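Local atomic coordinates of tyrosine-protein phosphatase YwqE (Bacillus subtilis, PDB entry 3QY7), a protein that removes phosphate from phosphotyrosine in its target proteins, as a manganese-dependent phosphatase of the PHP-like TIM-barrel class. Residues 210-213 with 219-222. Numbering follows the deposited sequence.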
loop_
_atom_site.group_PDB
_atom_site.type_symbol
_atom_site.label_atom_id
_atom_site.label_comp_id
_atom_site.label_asym_id
_atom_site.label_seq_id
_atom_site.Cartn_x
_atom_site.Cartn_y
_atom_site.Cartn_z
ATOM N N TYR A 210 11.135 12.214 -6.595
ATOM C CA TYR A 210 11.891 13.006 -7.571
ATOM C C TYR A 210 11.450 12.671 -9.006
ATOM O O TYR A 210 11.287 13.561 -9.836
ATOM C CB TYR A 210 13.397 12.811 -7.391
ATOM C CG TYR A 210 14.245 13.691 -8.288
ATOM C CD1 TYR A 210 13.997 15.056 -8.400
ATOM C CD2 TYR A 210 15.304 13.149 -9.015
ATOM C CE1 TYR A 210 14.793 15.869 -9.222
ATOM C CE2 TYR A 210 16.102 13.949 -9.839
ATOM C CZ TYR A 210 15.831 15.304 -9.946
ATOM O OH TYR A 210 16.619 16.093 -10.767
ATOM N N VAL A 211 11.252 11.389 -9.286
ATOM C CA VAL A 211 10.742 10.967 -10.586
ATOM C C VAL A 211 9.391 11.636 -10.865
ATOM O O VAL A 211 9.176 12.196 -11.945
ATOM C CB VAL A 211 10.646 9.424 -10.674
ATOM C CG1 VAL A 211 9.742 8.986 -11.827
ATOM C CG2 VAL A 211 12.040 8.819 -10.807
ATOM N N LEU A 212 8.497 11.614 -9.876
ATOM C CA LEU A 212 7.198 12.274 -10.004
ATOM C C LEU A 212 7.288 13.780 -10.223
ATOM O O LEU A 212 6.543 14.334 -11.037
ATOM C CB LEU A 212 6.316 11.983 -8.780
ATOM C CG LEU A 212 5.838 10.539 -8.669
ATOM C CD1 LEU A 212 5.154 10.343 -7.316
ATOM C CD2 LEU A 212 4.906 10.181 -9.827
ATOM N N GLU A 213 8.193 14.437 -9.498
ATOM C CA GLU A 213 8.374 15.884 -9.608
ATOM C C GLU A 213 8.902 16.234 -10.996
ATOM O O GLU A 213 8.437 17.192 -11.622
ATOM C CB GLU A 213 9.319 16.384 -8.514
ATOM C CG GLU A 213 9.306 17.905 -8.290
ATOM C CD GLU A 213 10.298 18.665 -9.164
ATOM O OE1 GLU A 213 10.310 19.917 -9.096
ATOM O OE2 GLU A 213 11.070 18.032 -9.922
ATOM N N GLU A 219 3.097 19.738 -7.865
ATOM C CA GLU A 219 1.775 19.619 -7.244
ATOM C C GLU A 219 1.251 18.198 -7.153
ATOM O O GLU A 219 0.572 17.858 -6.193
ATOM C CB GLU A 219 0.754 20.552 -7.898
ATOM C CG GLU A 219 1.096 22.019 -7.676
ATOM C CD GLU A 219 1.108 22.382 -6.202
ATOM O OE1 GLU A 219 2.211 22.519 -5.622
ATOM O OE2 GLU A 219 0.006 22.519 -5.631
ATOM N N LEU A 220 1.592 17.360 -8.130
ATOM C CA LEU A 220 1.122 15.979 -8.120
ATOM C C LEU A 220 1.709 15.141 -6.958
ATOM O O LEU A 220 0.944 14.500 -6.225
ATOM C CB LEU A 220 1.349 15.330 -9.507
ATOM C CG LEU A 220 0.997 13.864 -9.826
ATOM C CD1 LEU A 220 2.098 12.939 -9.377
ATOM C CD2 LEU A 220 -0.360 13.447 -9.264
ATOM N N PRO A 221 3.045 15.140 -6.771
ATOM C CA PRO A 221 3.546 14.344 -5.644
ATOM C C PRO A 221 3.095 14.874 -4.284
ATOM O O PRO A 221 2.940 14.072 -3.356
ATOM C CB PRO A 221 5.070 14.389 -5.805
ATOM C CG PRO A 221 5.330 15.507 -6.781
ATOM C CD PRO A 221 4.144 15.574 -7.659
ATOM N N TYR A 222 2.873 16.187 -4.176
ATOM C CA TYR A 222 2.296 16.781 -2.963
ATOM C C TYR A 222 0.924 16.141 -2.694
ATOM O O TYR A 222 0.627 15.734 -1.562
ATOM C CB TYR A 222 2.177 18.326 -3.065
ATOM C CG TYR A 222 1.565 18.921 -1.819
ATOM C CD1 TYR A 222 2.346 19.146 -0.695
ATOM C CD2 TYR A 222 0.193 19.176 -1.739
ATOM C CE1 TYR A 222 1.784 19.643 0.481
ATOM C CE2 TYR A 222 -0.377 19.676 -0.581
ATOM C CZ TYR A 222 0.435 19.902 0.534
ATOM O OH TYR A 222 -0.087 20.402 1.703
#
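Leu212 meets two successive residues of the next helix with two different parts of its side chain. Close to the backbone, its CB lies 4.0 Å from CB of Pro221; farther out, its methyl CD2 reaches CD1 of Leu220, also at 4.0 Å. The two leucine side chains pass each other at a slant, touching through one methyl each. Their first torsions differ: in Leu212 CG stands beside the backbone N and anti to the carbonyl carbon (chi1 -69°), whereas in Leu220 CG is anti to the backbone N (chi1 178°), and the two rotamers bring these methyls together.

Pro221 comes up with the CB–CG side of its ring. CG sits 4.1 Å from the backbone N of Glu213 and 4.4 Å from that residue's CB, so the ring rests against helix backbone as well as side chain. The carboxylate of Glu213 leads away from this apolar patch. The two backbones come nearest at Leu212 and Pro221, whose CA atoms are 6.1 Å apart.

Pro221 lies in the first turn of its helix, where a proline's missing N-H costs little, and its O is hydrogen-bonded to OG1 of Thr225. Val183 touches both Leu212 and Leu220, while Val211 packs on Lys176 and Leu180. The contact joins helices 205-216 and 219-232, successive in the chain and linked by two residues: a helical hairpin that follows the last barrel strand, 190-192, with helix 173-184 packed against both.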